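Local coordinates for flagellar assembly protein FliH (Salmonella typhimurium, PDB 5B0O) that is needed for flagellar assembly and regrowth, as a cytoplasmic protein of the export pathway that delivers flagellar components, at residues S70-L75 / S114-D119; Q74-P79 / R101-L106; P79-R84 / L106-C111. All coordinates share one frame; numbering follows the deposited sequence.

In this C-terminal part of FliH, interactions 1 and 2 use strand 74-77 and interaction 3 uses helix 79-96, which follows it; each mixes buried with exposed residues. Interactions 1 and 2 share Gln74 and Leu75 and add strand pairings to the same sheet, antiparallel toward 114-119 and parallel toward 101-106. Interaction 2 buries the largest surface, 520 Å², and mixes backbone pairing with close-lying charged side chains. Interaction 1, at 347 Å², passes from strand pairing into carboxylate contacts at a sheet end. Interaction 3 is smallest, 167 Å², without strand pairing, and relies on two aspartates of the helix reaching a turn. Interactions 2 and 3 lie close together, their centres about 6 Å apart.

Interaction 1. Residues S70-L75 / S114-D119; sequences SGKPQL and SADEGD
Gln74 and Ser114 form an antiparallel hydrogen-bonded pair, the most regular part of this contact. Gln74 N donates to Ser114 O at 2.8 Å, and Ser114 N returns a bond to Gln74 O with an N-H...O angle of 166°. Both side chains lie on the same face of the sheet, where Gln74 CG comes 4.2 Å from Ser114 CB. One residue back, Pro73 CA directs a C-H...O contact at Ser114 O, 3.3 Å away, while the proline ring brings CG loosely to the methyl of Ala115. Backbone meets side chain closely at Gly71 as well: its CA is 3.8 Å from Ala115 CB, and its carbonyl accepts from Asp116 N. Phe69 packs on Ala115 and Glu117 beside this buried part.

The second segment is the turn of a beta hairpin between strands 112-114 and 119-121. Asp116 and Glu117 form its tip, and Ala115 N bonds to Gly118 O at 3.0 Å across its base. Beyond the turn, Asp119 pairs with a strand of a different protein's chain, so the sheet runs on across that interface.

Toward solvent the contact changes character. Lys72 bends at its last two torsions, and chi4 of -66° turns NZ to Asp116 OD2 in a salt bridge of 3.2 Å, whose hydrogen bond is weak; both residues are exposed, and the two side chains cross obliquely. Glu117, only partly exposed, bends at chi2, 90°, which carries CD back from an extended path, and its carboxylate closes over the backbone of Ser70 and Gly71. The modelled bond from Ser70 N to Glu117 OE2 is implausibly short, so only the proximity of the carboxylate to that backbone N is secure.

Interaction 2. Residues Q74-P79 / R101-L106; sequences QLRVHP and RGDPTL
Gln74 lays its amide obliquely across the side chain of Arg101, with the amide and guanidinium planes 84° apart and NE2 3.3 Å from Arg101 CD. Chi1 of 87° sets CG between the backbone N and the carbonyl carbon, and the rest of the chain is extended. The hydrogen bonds to OE1 come from Arg76: NE and NH2 grip this one atom side-on, NH2 lying in the amide carbonyl plane and NE above it.

Leu75 contributes its backbone. Its O accepts from Arg101 N at 3.1 Å, the first rung of a parallel pairing that joins Arg76 to Arg101 and Val77 to Gly102. Above that pairing, the Arg76 side chain runs beside that of Arg101 in the same direction, the two guanidinium planes only 18° apart. Arg76 CD sits 3.4 Å above one face of the Arg101 group, offset toward its rim. Arg76 CB also touches Leu106 CD1, at 3.8 Å.

Val77 continues the pairing: its N gives a weak bond to Arg101 O, and its O accepts from Asp103 N at 2.8 Å. His78 then presents a ring edge to Asp103 O, while its CA makes a C-H...O contact with the same oxygen. Pro79 CD closes the segment against that carbonyl, 3.4 Å away.

Strands 74-77 and 99-102 are the two strands of a beta-alpha-beta crossover through helix 79-96, which explains their parallel course. The near-parallel guanidiniums bring like charges close together. Asp103 OD1, in a salt bridge with Arg101 NH2 at 3.4 Å and 4.4 Å from Arg76 NH1, would partly offset that repulsion, while Thr105 N, in an Asx turn, and Thr105 OG1 both donate to Asp103 OD2, which would limit the rotation of the acid group.

Interaction 3. Residues P79-R84 / L106-C111; sequences PDDLQR and LHHGGC
Asp81 OD2 accepts the backbone N-H of Gly109 at 3.0 Å, the shorter of the two hydrogen bonds that join helix 79-96 to the loop. The donor approaches on the syn side, 30° out of the carboxylate plane. The same oxygen lies beside His108 CA and CB, which tucks it against the backbone just ahead of Gly109. The other oxygen, OD1, turns back to its own helix and meets Arg84 NH2 in a 3.1 Å salt bridge. One carboxylate therefore ties the loop to the helix and also engages a neighbouring cation. Arg84 NH2 has a further partner, Ala49 O, while Leu55 of helix 53-63 packs against Asp81.

The second bond runs between side chains. His108 NE2 donates to Asp80 OD2 over 3.2 Å, reaching it on the anti side. Asp80 OD2 lies at the edge of the imidazole, close to its plane, although the carboxylate and ring planes are 69° apart. Chi1 of -55° sets His108 CG anti to the carbonyl carbon, beside the backbone N. Asp80 CB adds a contact to NE2 at 3.5 Å. The nearby acid may stabilise a protonated imidazole, although the coordinates leave its charge unknown. On its other contacts the His108 ring meets that of His78 and touches Pro48.

His107 to Gly110 form a type II beta turn. Gly109 occupies its third position with a positive phi, where a CB would press on the preceding carbonyl oxygen. The arrangement is thus a glycine-containing type II turn bound through a backbone N-H and a histidine to acidic residues near the start of helix 79-96, the helix of the beta-alpha-beta crossover.

Interaction 1. Residues S70-L75 / S114-D119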
ATOM      1  N   SER E  70     -18.713   1.103  35.725  1.00 34.26           N
ATOM      2  CA  SER E  70     -19.230   0.604  36.997  1.00 34.44           C
ATOM      3  C   SER E  70     -18.190  -0.248  37.730  1.00 29.32           C
ATOM      4  O   SER E  70     -18.400  -0.664  38.861  1.00 40.09           O
ATOM      5  CB  SER E  70     -20.540  -0.168  36.789  1.00 40.71           C
ATOM      6  OG  SER E  70     -20.373  -1.564  36.959  1.00 40.70           O
ATOM      7  N   GLY E  71     -17.034  -0.420  37.105  1.00 26.54           N
ATOM      8  CA  GLY E  71     -16.058  -1.436  37.466  1.00 33.93           C
ATOM      9  C   GLY E  71     -15.182  -1.132  38.668  1.00 41.10           C
ATOM     10  O   GLY E  71     -14.041  -1.591  38.730  1.00 44.09           O
ATOM     11  N   LYS E  72     -15.694  -0.326  39.594  1.00 37.85           N
ATOM     12  CA  LYS E  72     -14.904   0.203  40.701  1.00 39.22           C
ATOM     13  C   LYS E  72     -13.812   1.099  40.147  1.00 41.55           C
ATOM     14  O   LYS E  72     -12.624   0.864  40.365  1.00 44.10           O
ATOM     15  CB  LYS E  72     -14.279  -0.919  41.535  1.00 37.87           C
ATOM     16  CG  LYS E  72     -15.271  -1.846  42.220  1.00 41.78           C
ATOM     17  CD  LYS E  72     -14.566  -2.834  43.140  1.00 44.77           C
ATOM     18  CE  LYS E  72     -13.540  -3.670  42.385  1.00 55.37           C
ATOM     19  NZ  LYS E  72     -14.151  -4.577  41.368  1.00 51.65           N
ATOM     20  N   PRO E  73     -14.228   2.155  39.436  1.00 39.85           N
ATOM     21  CA  PRO E  73     -13.316   3.061  38.736  1.00 38.52           C
ATOM     22  C   PRO E  73     -12.319   3.691  39.690  1.00 44.17           C
ATOM     23  O   PRO E  73     -12.695   4.044  40.809  1.00 48.52           O
ATOM     24  CB  PRO E  73     -14.255   4.141  38.187  1.00 38.43           C
ATOM     25  CG  PRO E  73     -15.589   3.485  38.124  1.00 39.39           C
ATOM     26  CD  PRO E  73     -15.628   2.590  39.317  1.00 38.49           C
ATOM     27  N   GLN E  74     -11.068   3.814  39.253  1.00 41.49           N
ATOM     28  CA  GLN E  74     -10.048   4.507  40.031  1.00 37.82           C
ATOM     29  C   GLN E  74      -9.223   5.429  39.133  1.00 39.52           C
ATOM     30  O   GLN E  74      -8.695   5.001  38.111  1.00 38.30           O
ATOM     31  CB  GLN E  74      -9.150   3.515  40.774  1.00 41.62           C
ATOM     32  CG  GLN E  74      -7.962   2.996  39.968  1.00 57.76           C
ATOM     33  CD  GLN E  74      -7.171   1.927  40.712  1.00 72.99           C
ATOM     34  OE1 GLN E  74      -6.318   1.247  40.133  1.00 75.13           O
ATOM     35  NE2 GLN E  74      -7.450   1.778  42.005  1.00 71.17           N
ATOM     36  N   LEU E  75      -9.155   6.705  39.504  1.00 41.13           N
ATOM     37  CA  LEU E  75      -8.327   7.683  38.802  1.00 38.12           C
ATOM     38  C   LEU E  75      -6.940   7.696  39.418  1.00 41.36           C
ATOM     39  O   LEU E  75      -6.796   7.662  40.640  1.00 44.24           O
ATOM     40  CB  LEU E  75      -8.946   9.079  38.881  1.00 33.19           C
ATOM     41  CG  LEU E  75      -8.096  10.289  38.491  1.00 28.53           C
ATOM     42  CD1 LEU E  75      -7.715  10.232  37.036  1.00 33.97           C
ATOM     43  CD2 LEU E  75      -8.839  11.583  38.780  1.00 33.76           C
ATOM     44  N   SER E 114      -9.120   3.689  35.622  1.00 37.92           N
ATOM     45  CA  SER E 114      -9.143   2.249  35.434  1.00 36.16           C
ATOM     46  C   SER E 114     -10.363   1.614  36.076  1.00 31.19           C
ATOM     47  O   SER E 114     -10.673   1.892  37.227  1.00 40.47           O
ATOM     48  CB  SER E 114      -7.876   1.634  36.020  1.00 47.57           C
ATOM     49  OG  SER E 114      -6.775   2.500  35.849  1.00 46.98           O
ATOM     50  N   ALA E 115     -11.050   0.759  35.328  1.00 35.57           N
ATOM     51  CA  ALA E 115     -12.142  -0.044  35.872  1.00 36.45           C
ATOM     52  C   ALA E 115     -12.063  -1.447  35.293  1.00 36.66           C
ATOM     53  O   ALA E 115     -11.239  -1.721  34.423  1.00 46.01           O
ATOM     54  CB  ALA E 115     -13.480   0.585  35.544  1.00 31.36           C
ATOM     55  N   ASP E 116     -12.938  -2.330  35.755  1.00 35.97           N
ATOM     56  CA  ASP E 116     -12.939  -3.703  35.273  1.00 38.59           C
ATOM     57  C   ASP E 116     -13.178  -3.743  33.768  1.00 36.39           C
ATOM     58  O   ASP E 116     -12.542  -4.513  33.055  1.00 37.01           O
ATOM     59  CB  ASP E 116     -13.997  -4.542  36.003  1.00 43.72           C
ATOM     60  CG  ASP E 116     -13.781  -4.586  37.514  1.00 55.35           C
ATOM     61  OD1 ASP E 116     -12.638  -4.347  37.963  1.00 52.04           O
ATOM     62  OD2 ASP E 116     -14.756  -4.865  38.251  1.00 51.58           O
ATOM     63  N   GLU E 117     -14.091  -2.900  33.294  1.00 34.96           N
ATOM     64  CA  GLU E 117     -14.480  -2.875  31.884  1.00 37.87           C
ATOM     65  C   GLU E 117     -13.341  -2.431  30.974  1.00 37.87           C
ATOM     66  O   GLU E 117     -13.200  -2.929  29.860  1.00 40.30           O
ATOM     67  CB  GLU E 117     -15.665  -1.928  31.646  1.00 38.19           C
ATOM     68  CG  GLU E 117     -16.844  -2.077  32.598  1.00 36.77           C
ATOM     69  CD  GLU E 117     -16.723  -1.205  33.835  1.00 38.52           C
ATOM     70  OE1 GLU E 117     -15.590  -0.849  34.220  1.00 39.30           O
ATOM     71  OE2 GLU E 117     -17.770  -0.873  34.427  1.00 41.67           O
ATOM     72  N   GLY E 118     -12.546  -1.475  31.442  1.00 39.69           N
ATOM     73  CA  GLY E 118     -11.514  -0.876  30.613  1.00 41.15           C
ATOM     74  C   GLY E 118     -11.010   0.438  31.175  1.00 33.29           C
ATOM     75  O   GLY E 118     -11.335   0.790  32.297  1.00 28.09           O
ATOM     76  N   ASP E 119     -10.227   1.168  30.384  1.00 38.66           N
ATOM     77  CA  ASP E 119      -9.544   2.367  30.867  1.00 32.05           C
ATOM     78  C   ASP E 119      -9.724   3.587  29.968  1.00 30.16           C
ATOM     79  O   ASP E 119      -9.838   3.463  28.753  1.00 28.95           O
ATOM     80  CB  ASP E 119      -8.049   2.085  31.018  1.00 30.89           C
ATOM     81  CG  ASP E 119      -7.770   0.789  31.752  1.00 42.46           C
ATOM     82  OD1 ASP E 119      -8.593   0.389  32.603  1.00 40.60           O
ATOM     83  OD2 ASP E 119      -6.719   0.174  31.479  1.00 43.90           O
TER

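Interaction 2. Residues Q74-P79 / R101-L106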
ATOM      1  N   GLN E  74     -11.068   3.814  39.253  1.00 41.49           N
ATOM      2  CA  GLN E  74     -10.048   4.507  40.031  1.00 37.82           C
ATOM      3  C   GLN E  74      -9.223   5.429  39.133  1.00 39.52           C
ATOM      4  O   GLN E  74      -8.695   5.001  38.111  1.00 38.30           O
ATOM      5  CB  GLN E  74      -9.150   3.515  40.774  1.00 41.62           C
ATOM      6  CG  GLN E  74      -7.962   2.996  39.968  1.00 57.76           C
ATOM      7  CD  GLN E  74      -7.171   1.927  40.712  1.00 72.99           C
ATOM      8  OE1 GLN E  74      -6.318   1.247  40.133  1.00 75.13           O
ATOM      9  NE2 GLN E  74      -7.450   1.778  42.005  1.00 71.17           N
ATOM     10  N   LEU E  75      -9.155   6.705  39.504  1.00 41.13           N
ATOM     11  CA  LEU E  75      -8.327   7.683  38.802  1.00 38.12           C
ATOM     12  C   LEU E  75      -6.940   7.696  39.418  1.00 41.36           C
ATOM     13  O   LEU E  75      -6.796   7.662  40.640  1.00 44.24           O
ATOM     14  CB  LEU E  75      -8.946   9.079  38.881  1.00 33.19           C
ATOM     15  CG  LEU E  75      -8.096  10.289  38.491  1.00 28.53           C
ATOM     16  CD1 LEU E  75      -7.715  10.232  37.036  1.00 33.97           C
ATOM     17  CD2 LEU E  75      -8.839  11.583  38.780  1.00 33.76           C
ATOM     18  N   ARG E  76      -5.920   7.726  38.568  1.00 42.59           N
ATOM     19  CA  ARG E  76      -4.539   7.720  39.025  1.00 44.71           C
ATOM     20  C   ARG E  76      -3.806   8.904  38.436  1.00 45.53           C
ATOM     21  O   ARG E  76      -3.915   9.180  37.239  1.00 42.61           O
ATOM     22  CB  ARG E  76      -3.818   6.446  38.583  1.00 49.38           C
ATOM     23  CG  ARG E  76      -4.475   5.159  39.007  1.00 53.09           C
ATOM     24  CD  ARG E  76      -3.804   3.983  38.331  1.00 59.08           C
ATOM     25  NE  ARG E  76      -4.601   2.767  38.444  1.00 74.10           N
ATOM     26  CZ  ARG E  76      -4.335   1.642  37.791  1.00 83.45           C
ATOM     27  NH1 ARG E  76      -3.289   1.585  36.976  1.00 88.93           N
ATOM     28  NH2 ARG E  76      -5.112   0.576  37.947  1.00 66.40           N
ATOM     29  N   VAL E  77      -3.054   9.598  39.281  1.00 41.71           N
ATOM     30  CA  VAL E  77      -2.189  10.671  38.831  1.00 38.01           C
ATOM     31  C   VAL E  77      -0.869  10.571  39.579  1.00 51.24           C
ATOM     32  O   VAL E  77      -0.768   9.854  40.574  1.00 51.07           O
ATOM     33  CB  VAL E  77      -2.823  12.040  39.072  1.00 37.13           C
ATOM     34  CG1 VAL E  77      -2.004  13.114  38.392  1.00 54.80           C
ATOM     35  CG2 VAL E  77      -4.235  12.063  38.534  1.00 34.64           C
ATOM     36  N   HIS E  78       0.148  11.269  39.087  1.00 53.73           N
ATOM     37  CA  HIS E  78       1.432  11.313  39.770  1.00 53.29           C
ATOM     38  C   HIS E  78       1.237  11.916  41.152  1.00 54.89           C
ATOM     39  O   HIS E  78       0.538  12.922  41.300  1.00 50.34           O
ATOM     40  CB  HIS E  78       2.427  12.161  38.979  1.00 53.83           C
ATOM     41  CG  HIS E  78       3.849  11.999  39.422  1.00 61.39           C
ATOM     42  ND1 HIS E  78       4.772  13.016  39.339  1.00 64.77           N
ATOM     43  CD2 HIS E  78       4.507  10.932  39.936  1.00 62.66           C
ATOM     44  CE1 HIS E  78       5.939  12.588  39.792  1.00 63.94           C
ATOM     45  NE2 HIS E  78       5.805  11.328  40.157  1.00 62.12           N
ATOM     46  N   PRO E  79       1.868  11.314  42.170  1.00 59.34           N
ATOM     47  CA  PRO E  79       1.719  11.806  43.542  1.00 57.58           C
ATOM     48  C   PRO E  79       1.875  13.321  43.642  1.00 49.30           C
ATOM     49  O   PRO E  79       1.280  13.928  44.534  1.00 53.56           O
ATOM     50  CB  PRO E  79       2.860  11.099  44.273  1.00 53.08           C
ATOM     51  CG  PRO E  79       2.942   9.760  43.581  1.00 51.29           C
ATOM     52  CD  PRO E  79       2.561  10.012  42.123  1.00 51.98           C
ATOM     53  N   ARG E 101      -5.732   7.367  43.578  1.00 44.20           N
ATOM     54  CA  ARG E 101      -4.467   6.804  44.011  1.00 45.91           C
ATOM     55  C   ARG E 101      -3.365   7.630  43.386  1.00 46.95           C
ATOM     56  O   ARG E 101      -3.587   8.302  42.381  1.00 46.20           O
ATOM     57  CB  ARG E 101      -4.315   5.385  43.482  1.00 45.89           C
ATOM     58  CG  ARG E 101      -5.066   4.312  44.231  1.00 59.50           C
ATOM     59  CD  ARG E 101      -4.765   2.978  43.572  1.00 70.84           C
ATOM     60  NE  ARG E 101      -3.579   3.086  42.723  1.00 69.66           N
ATOM     61  CZ  ARG E 101      -3.281   2.254  41.727  1.00 74.31           C
ATOM     62  NH1 ARG E 101      -4.082   1.238  41.437  1.00 76.90           N
ATOM     63  NH2 ARG E 101      -2.178   2.444  41.014  1.00 70.35           N
ATOM     64  N   GLY E 102      -2.180   7.606  43.984  1.00 49.76           N
ATOM     65  CA  GLY E 102      -1.015   8.083  43.269  1.00 50.13           C
ATOM     66  C   GLY E 102      -0.444   6.955  42.434  1.00 51.74           C
ATOM     67  O   GLY E 102      -0.367   5.814  42.891  1.00 49.63           O
ATOM     68  N   ASP E 103      -0.042   7.272  41.209  1.00 53.24           N
ATOM     69  CA  ASP E 103       0.727   6.348  40.386  1.00 58.23           C
ATOM     70  C   ASP E 103       2.055   6.998  40.036  1.00 63.87           C
ATOM     71  O   ASP E 103       2.085   8.027  39.353  1.00 61.55           O
ATOM     72  CB  ASP E 103      -0.032   5.936  39.125  1.00 58.77           C
ATOM     73  CG  ASP E 103       0.558   4.694  38.475  1.00 66.80           C
ATOM     74  OD1 ASP E 103       0.164   3.575  38.865  1.00 84.39           O
ATOM     75  OD2 ASP E 103       1.424   4.832  37.585  1.00 62.23           O
ATOM     76  N   PRO E 104       3.157   6.402  40.503  1.00 63.41           N
ATOM     77  CA  PRO E 104       4.476   7.014  40.328  1.00 56.13           C
ATOM     78  C   PRO E 104       4.891   7.116  38.864  1.00 60.85           C
ATOM     79  O   PRO E 104       5.744   7.940  38.531  1.00 62.08           O
ATOM     80  CB  PRO E 104       5.399   6.050  41.070  1.00 49.61           C
ATOM     81  CG  PRO E 104       4.696   4.741  41.013  1.00 58.53           C
ATOM     82  CD  PRO E 104       3.240   5.062  41.110  1.00 61.82           C
ATOM     83  N   THR E 105       4.291   6.301  38.004  1.00 50.99           N
ATOM     84  CA  THR E 105       4.749   6.204  36.623  1.00 50.33           C
ATOM     85  C   THR E 105       3.991   7.102  35.654  1.00 46.36           C
ATOM     86  O   THR E 105       4.253   7.090  34.460  1.00 45.69           O
ATOM     87  CB  THR E 105       4.691   4.762  36.120  1.00 43.20           C
ATOM     88  OG1 THR E 105       3.343   4.434  35.775  1.00 48.03           O
ATOM     89  CG2 THR E 105       5.175   3.819  37.195  1.00 46.08           C
ATOM     90  N   LEU E 106       3.043   7.874  36.158  1.00 48.03           N
ATOM     91  CA  LEU E 106       2.372   8.830  35.293  1.00 49.53           C
ATOM     92  C   LEU E 106       3.140  10.139  35.340  1.00 45.92           C
ATOM     93  O   LEU E 106       3.610  10.553  36.395  1.00 50.07           O
ATOM     94  CB  LEU E 106       0.902   9.027  35.693  1.00 45.27           C
ATOM     95  CG  LEU E 106       0.011   7.777  35.709  1.00 44.00           C
ATOM     96  CD1 LEU E 106      -1.394   8.106  36.176  1.00 39.22           C
ATOM     97  CD2 LEU E 106      -0.031   7.097  34.346  1.00 37.11           C
TER

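Interaction 3. Residues P79-R84 / L106-C111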
ATOM      1  N   PRO E  79       1.868  11.314  42.170  1.00 59.34           N
ATOM      2  CA  PRO E  79       1.719  11.806  43.542  1.00 57.58           C
ATOM      3  C   PRO E  79       1.875  13.321  43.642  1.00 49.30           C
ATOM      4  O   PRO E  79       1.280  13.928  44.534  1.00 53.56           O
ATOM      5  CB  PRO E  79       2.860  11.099  44.273  1.00 53.08           C
ATOM      6  CG  PRO E  79       2.942   9.760  43.581  1.00 51.29           C
ATOM      7  CD  PRO E  79       2.561  10.012  42.123  1.00 51.98           C
ATOM      8  N   ASP E  80       2.644  13.911  42.733  1.00 47.26           N
ATOM      9  CA  ASP E  80       2.850  15.359  42.710  1.00 53.02           C
ATOM     10  C   ASP E  80       1.635  16.183  42.268  1.00 57.58           C
ATOM     11  O   ASP E  80       1.458  17.319  42.717  1.00 58.76           O
ATOM     12  CB  ASP E  80       4.050  15.705  41.841  1.00 57.00           C
ATOM     13  CG  ASP E  80       5.354  15.301  42.476  1.00 57.40           C
ATOM     14  OD1 ASP E  80       5.322  14.635  43.532  1.00 53.10           O
ATOM     15  OD2 ASP E  80       6.412  15.645  41.910  1.00 66.25           O
ATOM     16  N   ASP E  81       0.821  15.629  41.371  1.00 54.70           N
ATOM     17  CA  ASP E  81      -0.448  16.258  41.008  1.00 54.88           C
ATOM     18  C   ASP E  81      -1.535  15.834  41.990  1.00 50.61           C
ATOM     19  O   ASP E  81      -2.593  16.454  42.060  1.00 46.13           O
ATOM     20  CB  ASP E  81      -0.890  15.846  39.601  1.00 56.35           C
ATOM     21  CG  ASP E  81      -0.026  16.433  38.504  1.00 61.78           C
ATOM     22  OD1 ASP E  81       0.276  17.646  38.541  1.00 65.03           O
ATOM     23  OD2 ASP E  81       0.338  15.666  37.587  1.00 60.28           O
ATOM     24  N   LEU E  82      -1.259  14.783  42.759  1.00 49.93           N
ATOM     25  CA  LEU E  82      -2.288  14.112  43.561  1.00 52.94           C
ATOM     26  C   LEU E  82      -2.997  14.991  44.584  1.00 54.68           C
ATOM     27  O   LEU E  82      -4.219  15.111  44.560  1.00 56.83           O
ATOM     28  CB  LEU E  82      -1.712  12.877  44.260  1.00 49.24           C
ATOM     29  CG  LEU E  82      -2.688  12.069  45.116  1.00 40.91           C
ATOM     30  CD1 LEU E  82      -2.294  10.614  45.157  1.00 50.12           C
ATOM     31  CD2 LEU E  82      -2.766  12.624  46.517  1.00 54.05           C
ATOM     32  N   GLN E  83      -2.233  15.586  45.494  1.00 65.61           N
ATOM     33  CA  GLN E  83      -2.812  16.370  46.582  1.00 69.06           C
ATOM     34  C   GLN E  83      -3.686  17.492  46.055  1.00 66.12           C
ATOM     35  O   GLN E  83      -4.764  17.749  46.583  1.00 72.65           O
ATOM     36  CB  GLN E  83      -1.720  16.957  47.482  1.00 82.57           C
ATOM     37  CG  GLN E  83      -1.126  15.980  48.492  1.00 89.54           C
ATOM     38  CD  GLN E  83      -0.282  16.678  49.544  1.00 84.36           C
ATOM     39  OE1 GLN E  83      -0.217  17.907  49.586  1.00 90.28           O
ATOM     40  NE2 GLN E  83       0.366  15.897  50.399  1.00 57.17           N
ATOM     41  N   ARG E  84      -3.208  18.162  45.013  1.00 63.28           N
ATOM     42  CA  ARG E  84      -3.908  19.310  44.454  1.00 63.26           C
ATOM     43  C   ARG E  84      -5.204  18.895  43.757  1.00 62.83           C
ATOM     44  O   ARG E  84      -6.242  19.527  43.932  1.00 64.83           O
ATOM     45  CB  ARG E  84      -2.977  20.066  43.504  1.00 67.24           C
ATOM     46  CG  ARG E  84      -1.653  20.453  44.164  1.00 68.65           C
ATOM     47  CD  ARG E  84      -0.740  21.221  43.230  1.00 66.54           C
ATOM     48  NE  ARG E  84       0.086  20.340  42.411  1.00 69.05           N
ATOM     49  CZ  ARG E  84       0.528  20.658  41.200  1.00 73.56           C
ATOM     50  NH1 ARG E  84       0.204  21.828  40.672  1.00 71.21           N
ATOM     51  NH2 ARG E  84       1.278  19.808  40.513  1.00 70.06           N
ATOM     52  N   LEU E 106       3.043   7.874  36.158  1.00 48.03           N
ATOM     53  CA  LEU E 106       2.372   8.830  35.293  1.00 49.53           C
ATOM     54  C   LEU E 106       3.140  10.139  35.340  1.00 45.92           C
ATOM     55  O   LEU E 106       3.610  10.553  36.395  1.00 50.07           O
ATOM     56  CB  LEU E 106       0.902   9.027  35.693  1.00 45.27           C
ATOM     57  CG  LEU E 106       0.011   7.777  35.709  1.00 44.00           C
ATOM     58  CD1 LEU E 106      -1.394   8.106  36.176  1.00 39.22           C
ATOM     59  CD2 LEU E 106      -0.031   7.097  34.346  1.00 37.11           C
ATOM     60  N   HIS E 107       3.302  10.775  34.192  1.00 40.22           N
ATOM     61  CA  HIS E 107       3.941  12.077  34.161  1.00 44.37           C
ATOM     62  C   HIS E 107       2.938  13.153  34.549  1.00 47.12           C
ATOM     63  O   HIS E 107       1.729  12.971  34.407  1.00 53.17           O
ATOM     64  CB  HIS E 107       4.537  12.363  32.786  1.00 48.99           C
ATOM     65  CG  HIS E 107       5.486  11.310  32.307  1.00 47.38           C
ATOM     66  ND1 HIS E 107       5.058  10.114  31.762  1.00 51.30           N
ATOM     67  CD2 HIS E 107       6.835  11.266  32.286  1.00 49.31           C
ATOM     68  CE1 HIS E 107       6.105   9.387  31.429  1.00 44.75           C
ATOM     69  NE2 HIS E 107       7.199  10.060  31.735  1.00 54.13           N
ATOM     70  N   HIS E 108       3.452  14.266  35.059  1.00 53.68           N
ATOM     71  CA  HIS E 108       2.627  15.391  35.479  1.00 56.36           C
ATOM     72  C   HIS E 108       1.720  15.860  34.346  1.00 49.46           C
ATOM     73  O   HIS E 108       2.139  15.899  33.197  1.00 53.73           O
ATOM     74  CB  HIS E 108       3.519  16.555  35.926  1.00 69.75           C
ATOM     75  CG  HIS E 108       4.508  16.196  36.990  1.00 70.63           C
ATOM     76  ND1 HIS E 108       5.446  15.198  36.835  1.00 70.99           N
ATOM     77  CD2 HIS E 108       4.720  16.721  38.221  1.00 72.42           C
ATOM     78  CE1 HIS E 108       6.186  15.116  37.927  1.00 73.37           C
ATOM     79  NE2 HIS E 108       5.763  16.031  38.783  1.00 72.21           N
ATOM     80  N   GLY E 109       0.478  16.210  34.666  1.00 54.81           N
ATOM     81  CA  GLY E 109      -0.424  16.791  33.684  1.00 50.94           C
ATOM     82  C   GLY E 109      -1.194  15.753  32.893  1.00 46.40           C
ATOM     83  O   GLY E 109      -1.806  16.063  31.870  1.00 56.11           O
ATOM     84  N   GLY E 110      -1.184  14.520  33.394  1.00 45.18           N
ATOM     85  CA  GLY E 110      -1.824  13.400  32.727  1.00 48.07           C
ATOM     86  C   GLY E 110      -2.320  12.369  33.720  1.00 43.29           C
ATOM     87  O   GLY E 110      -1.845  12.320  34.856  1.00 40.34           O
ATOM     88  N   CYS E 111      -3.267  11.541  33.292  1.00 38.92           N
ATOM     89  CA  CYS E 111      -3.951  10.631  34.201  1.00 35.96           C
ATOM     90  C   CYS E 111      -4.508   9.410  33.484  1.00 38.54           C
ATOM     91  O   CYS E 111      -4.565   9.362  32.256  1.00 35.72           O
ATOM     92  CB  CYS E 111      -5.101  11.359  34.871  1.00 31.47           C
ATOM     93  SG  CYS E 111      -6.332  11.901  33.684  1.00 29.57           S
TER